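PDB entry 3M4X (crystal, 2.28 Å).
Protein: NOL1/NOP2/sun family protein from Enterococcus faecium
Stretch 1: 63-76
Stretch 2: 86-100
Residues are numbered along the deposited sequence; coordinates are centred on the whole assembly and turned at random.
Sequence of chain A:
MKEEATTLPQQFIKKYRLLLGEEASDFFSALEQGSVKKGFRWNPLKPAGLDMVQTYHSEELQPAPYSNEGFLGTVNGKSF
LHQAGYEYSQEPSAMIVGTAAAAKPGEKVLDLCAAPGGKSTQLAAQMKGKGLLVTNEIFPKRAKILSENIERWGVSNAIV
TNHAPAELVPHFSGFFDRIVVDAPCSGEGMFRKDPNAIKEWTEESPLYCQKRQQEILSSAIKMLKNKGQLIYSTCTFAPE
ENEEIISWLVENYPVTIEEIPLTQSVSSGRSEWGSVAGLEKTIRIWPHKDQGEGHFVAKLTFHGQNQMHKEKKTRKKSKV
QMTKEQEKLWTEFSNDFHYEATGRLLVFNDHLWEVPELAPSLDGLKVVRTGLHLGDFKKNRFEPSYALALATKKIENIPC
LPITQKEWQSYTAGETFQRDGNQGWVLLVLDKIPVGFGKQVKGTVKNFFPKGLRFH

Stretch 1 63-76: PAPYSNEGFLGTVN
Stretch 2, residues 86-100: YEYSQEPSAMIVGTA

A single direct hydrogen bond joins these two stretches, and it runs from a helix side chain to a loop carbonyl. Thr99 OG1 donates to Tyr66 O at 2.7 Å. Thr99 lies in the helix of the second stretch, its CB points toward the first, and its chi1 is m (-65°). A water adds a second polar link. It accepts from Tyr66 N at 3.1 Å and donates to Pro92 O at 2.7 Å. Tyr66 is thus tied through both its backbone N and its backbone O.

The first stretch begins as a loop. Residues Ser67 to Gly70 form a type I turn, with Gly70 N bonded to Ser67 O at 3.1 Å. Ser67 OG (chi1 t, 158°) accepts from Glu69 N at 3.0 Å. Ala64 N bonds to Gly70 O at 2.9 Å, which closes the loop. A short strand ends at Leu72, and Gly73 follows at phi/psi 148/-170, where a CB would jam against the preceding carbonyl O.

The second stretch has a short strand ending at Ser89, then Gln90 and Glu91 continue as extended loop. Residues 92-94 have helical angles, and the helix continues past Ala100. Glu91 OE2 accepts a very short bond of 2.4 Å from Ser93 OG.

In register, Ala64 CA is 6.5 Å from Pro92 CA, Tyr66 CA 5.2 Å from Ile96 CA, Ser67 CA 6.1 Å from Thr99 CA and Val75 CA 6.3 Å from Ser89 CA. From Ala64 to Ser67 the loop therefore runs in the same sense as the helical segment. About 570 Å² is buried, both sides summed.

Tyr66 (chi1 m, -50°; chi2 121°) is covered most. Tyr66 CD1 lies 3.2 Å from Pro92 O, which sits at the ring edge, near the ring plane. Tyr66 CB packs 3.9 Å from Ile96 CD1 (Ile96 chi1 t, chi2 p).

Met95 is selenomethionine, with chi angles m, t, t. Its extended side chain carries the apolar selenium to the first stretch. Met95 SE is 3.9 Å from Ala64 CB, 3.9 Å from Ser67 CB and 4.1 Å from Gly70 CA. An ideal CB on Gly70 would lie 2.8 Å from Met95 SE, so the glycine leaves room for it.

Leu72 (chi1 m, chi2 t) leaves CA sideways, but its end comes nearer. Leu72 CD2 meets Pro92 CG at 3.9 Å, an apolar contact. Val75 (chi1 t) points toward the second stretch. Val75 CG2 lies 3.4 Å from Glu87 OE2 and 4.0 Å from Ser89 CB. A methyl has no polar hydrogen for the carboxylate, so this is van der Waals packing.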

# COMPACT_ATOMS: atom_id res chain seq x y z
N PRO A 63 11.11 -13.11 11.92
CA PRO A 63 10.04 -13.02 10.92
C PRO A 63 8.74 -12.57 11.58
O PRO A 63 8.51 -12.90 12.74
CB PRO A 63 9.90 -14.46 10.42
CG PRO A 63 10.34 -15.29 11.62
CD PRO A 63 11.48 -14.51 12.22
N ALA A 64 7.91 -11.81 10.85
CA ALA A 64 6.57 -11.48 11.34
C ALA A 64 5.60 -12.63 11.08
O ALA A 64 5.75 -13.37 10.11
CB ALA A 64 6.08 -10.21 10.67
N PRO A 65 4.58 -12.77 11.94
CA PRO A 65 3.65 -13.91 11.88
C PRO A 65 2.73 -13.90 10.66
O PRO A 65 2.33 -14.97 10.21
CB PRO A 65 2.79 -13.74 13.14
CG PRO A 65 3.39 -12.63 13.92
CD PRO A 65 4.20 -11.80 12.98
N TYR A 66 2.39 -12.73 10.15
CA TYR A 66 1.29 -12.64 9.19
C TYR A 66 1.67 -12.15 7.79
O TYR A 66 0.80 -11.75 7.03
CB TYR A 66 0.16 -11.75 9.74
CG TYR A 66 -0.29 -12.11 11.13
CD1 TYR A 66 -0.22 -11.19 12.16
CD2 TYR A 66 -0.77 -13.38 11.43
CE1 TYR A 66 -0.62 -11.50 13.44
CE2 TYR A 66 -1.17 -13.71 12.73
CZ TYR A 66 -1.09 -12.76 13.72
OH TYR A 66 -1.49 -13.05 15.00
N SER A 67 2.96 -12.17 7.44
CA SER A 67 3.35 -11.97 6.05
C SER A 67 4.68 -12.63 5.71
O SER A 67 5.63 -12.53 6.46
CB SER A 67 3.41 -10.48 5.68
OG SER A 67 4.25 -10.29 4.54
N ASN A 68 4.71 -13.26 4.54
CA ASN A 68 5.90 -13.85 3.92
C ASN A 68 7.12 -12.94 3.84
O ASN A 68 8.24 -13.41 3.67
CB ASN A 68 5.55 -14.22 2.48
CG ASN A 68 5.59 -15.70 2.23
OD1 ASN A 68 4.67 -16.27 1.64
ND2 ASN A 68 6.66 -16.35 2.69
N GLU A 69 6.89 -11.63 3.92
CA GLU A 69 7.95 -10.65 3.69
C GLU A 69 8.12 -9.72 4.89
O GLU A 69 8.75 -8.67 4.80
CB GLU A 69 7.63 -9.85 2.42
CG GLU A 69 7.31 -10.77 1.23
CD GLU A 69 6.28 -10.19 0.27
OE1 GLU A 69 5.64 -9.16 0.59
OE2 GLU A 69 6.09 -10.79 -0.81
N GLY A 70 7.53 -10.12 6.01
CA GLY A 70 7.53 -9.31 7.21
C GLY A 70 8.58 -9.72 8.24
O GLY A 70 8.96 -10.88 8.35
N PHE A 71 9.03 -8.72 8.98
CA PHE A 71 10.00 -8.87 10.05
C PHE A 71 9.48 -8.10 11.25
O PHE A 71 8.81 -7.07 11.10
CB PHE A 71 11.34 -8.24 9.65
CG PHE A 71 12.11 -9.03 8.63
CD1 PHE A 71 12.43 -8.47 7.40
CD2 PHE A 71 12.52 -10.32 8.90
CE1 PHE A 71 13.15 -9.19 6.47
CE2 PHE A 71 13.24 -11.05 7.97
CZ PHE A 71 13.56 -10.48 6.75
N LEU A 72 9.80 -8.56 12.45
CA LEU A 72 9.51 -7.79 13.64
C LEU A 72 10.60 -6.76 13.85
O LEU A 72 11.79 -7.08 13.82
CB LEU A 72 9.41 -8.70 14.87
CG LEU A 72 8.25 -9.68 14.83
CD1 LEU A 72 8.13 -10.40 16.18
CD2 LEU A 72 6.95 -8.97 14.48
N GLY A 73 10.20 -5.51 14.04
CA GLY A 73 11.17 -4.47 14.32
C GLY A 73 10.76 -3.12 13.80
O GLY A 73 9.64 -2.92 13.36
N THR A 74 11.70 -2.18 13.84
CA THR A 74 11.46 -0.81 13.47
C THR A 74 12.37 -0.41 12.30
O THR A 74 13.39 -1.05 12.06
CB THR A 74 11.73 0.13 14.65
OG1 THR A 74 13.11 0.02 15.04
CG2 THR A 74 10.86 -0.25 15.83
N VAL A 75 11.99 0.66 11.61
CA VAL A 75 12.74 1.14 10.45
C VAL A 75 13.44 2.46 10.73
O VAL A 75 12.85 3.38 11.29
CB VAL A 75 11.81 1.35 9.25
CG1 VAL A 75 12.49 2.19 8.18
CG2 VAL A 75 11.34 0.02 8.69
N ASN A 76 14.71 2.56 10.33
CA ASN A 76 15.42 3.83 10.32
C ASN A 76 14.92 4.68 9.15
O ASN A 76 15.32 4.48 7.99
CB ASN A 76 16.93 3.61 10.22
CG ASN A 76 17.73 4.90 10.35
OD1 ASN A 76 17.21 6.01 10.25
ND2 ASN A 76 19.02 4.75 10.58
N TYR A 86 13.17 -0.15 0.33
CA TYR A 86 13.48 -1.55 0.62
C TYR A 86 12.79 -2.00 1.90
O TYR A 86 12.83 -3.17 2.26
CB TYR A 86 15.01 -1.77 0.71
CG TYR A 86 15.65 -2.00 -0.65
CD1 TYR A 86 15.56 -1.04 -1.65
CD2 TYR A 86 16.30 -3.19 -0.94
CE1 TYR A 86 16.14 -1.26 -2.92
CE2 TYR A 86 16.88 -3.42 -2.18
CZ TYR A 86 16.79 -2.46 -3.17
OH TYR A 86 17.36 -2.70 -4.39
N GLU A 87 12.17 -1.06 2.58
CA GLU A 87 11.45 -1.37 3.81
C GLU A 87 10.22 -0.51 3.91
O GLU A 87 10.26 0.67 3.58
CB GLU A 87 12.31 -1.12 5.04
CG GLU A 87 13.56 -1.96 5.06
CD GLU A 87 14.39 -1.72 6.29
OE1 GLU A 87 15.24 -2.58 6.57
OE2 GLU A 87 14.20 -0.69 6.98
N TYR A 88 9.14 -1.14 4.33
CA TYR A 88 7.90 -0.45 4.63
C TYR A 88 7.50 -0.83 6.04
O TYR A 88 7.31 -2.02 6.33
CB TYR A 88 6.79 -0.86 3.65
CG TYR A 88 5.68 0.15 3.58
CD1 TYR A 88 5.66 1.12 2.59
CD2 TYR A 88 4.64 0.15 4.52
CE1 TYR A 88 4.65 2.05 2.53
CE2 TYR A 88 3.63 1.08 4.47
CZ TYR A 88 3.64 2.04 3.47
OH TYR A 88 2.65 2.98 3.39
N SER A 89 7.41 0.14 6.93
CA SER A 89 6.99 -0.17 8.30
C SER A 89 5.47 -0.32 8.35
O SER A 89 4.73 0.48 7.79
CB SER A 89 7.50 0.86 9.32
OG SER A 89 7.05 2.16 9.01
N GLN A 90 5.03 -1.38 9.02
CA GLN A 90 3.62 -1.75 9.08
C GLN A 90 3.42 -2.59 10.34
O GLN A 90 4.22 -3.49 10.61
CB GLN A 90 3.23 -2.56 7.85
CG GLN A 90 1.76 -2.87 7.78
CD GLN A 90 1.38 -3.70 6.58
OE1 GLN A 90 2.22 -4.41 6.01
NE2 GLN A 90 0.12 -3.64 6.20
N GLU A 91 2.38 -2.31 11.11
CA GLU A 91 2.20 -3.05 12.36
C GLU A 91 1.80 -4.48 12.03
O GLU A 91 1.08 -4.72 11.07
CB GLU A 91 1.20 -2.35 13.28
CG GLU A 91 -0.23 -2.78 13.12
CD GLU A 91 -0.63 -3.87 14.09
OE1 GLU A 91 0.22 -4.36 14.87
OE2 GLU A 91 -1.82 -4.23 14.05
N PRO A 92 2.32 -5.44 12.80
CA PRO A 92 2.20 -6.88 12.53
C PRO A 92 0.81 -7.44 12.24
O PRO A 92 0.69 -8.25 11.32
CB PRO A 92 2.83 -7.51 13.77
CG PRO A 92 3.91 -6.55 14.11
CD PRO A 92 3.34 -5.18 13.83
N SER A 93 -0.21 -7.05 12.99
CA SER A 93 -1.53 -7.60 12.70
C SER A 93 -2.14 -6.98 11.44
O SER A 93 -2.92 -7.61 10.74
CB SER A 93 -2.48 -7.51 13.91
OG SER A 93 -3.07 -6.23 14.03
N ALA A 94 -1.78 -5.73 11.17
CA ALA A 94 -2.26 -5.06 9.96
C ALA A 94 -1.82 -5.81 8.69
O ALA A 94 -2.50 -5.79 7.67
CB ALA A 94 -1.79 -3.61 9.93
N MSE A 95 -0.67 -6.48 8.77
CA MSE A 95 -0.16 -7.22 7.62
C MSE A 95 -1.09 -8.35 7.19
O MSE A 95 -0.99 -8.86 6.08
CB MSE A 95 1.21 -7.80 7.91
CG MSE A 95 2.29 -6.78 8.21
SE MSE A 95 3.99 -7.73 8.43
CE MSE A 95 5.08 -6.26 9.11
N ILE A 96 -1.99 -8.74 8.09
CA ILE A 96 -2.88 -9.87 7.82
C ILE A 96 -3.80 -9.54 6.65
O ILE A 96 -4.20 -10.41 5.89
CB ILE A 96 -3.73 -10.25 9.05
CG1 ILE A 96 -4.38 -11.62 8.85
CG2 ILE A 96 -4.81 -9.20 9.31
CD1 ILE A 96 -3.40 -12.70 8.58
N VAL A 97 -4.13 -8.26 6.51
CA VAL A 97 -5.11 -7.84 5.54
C VAL A 97 -4.59 -8.05 4.12
O VAL A 97 -5.24 -8.71 3.31
CB VAL A 97 -5.49 -6.37 5.78
CG1 VAL A 97 -6.45 -5.89 4.72
CG2 VAL A 97 -6.09 -6.21 7.16
N GLY A 98 -3.40 -7.52 3.85
CA GLY A 98 -2.75 -7.71 2.56
C GLY A 98 -2.49 -9.17 2.26
O GLY A 98 -2.59 -9.62 1.12
N THR A 99 -2.17 -9.93 3.29
CA THR A 99 -1.90 -11.34 3.09
C THR A 99 -3.19 -12.09 2.72
O THR A 99 -3.20 -12.90 1.79
CB THR A 99 -1.23 -11.96 4.31
OG1 THR A 99 0.06 -11.36 4.46
CG2 THR A 99 -1.07 -13.46 4.15
N ALA A 100 -4.27 -11.80 3.43
CA ALA A 100 -5.59 -12.38 3.12
C ALA A 100 -6.00 -12.10 1.68
O ALA A 100 -6.56 -12.95 1.01
CB ALA A 100 -6.64 -11.83 4.06
O HOH W 1 2.92 -9.77 10.85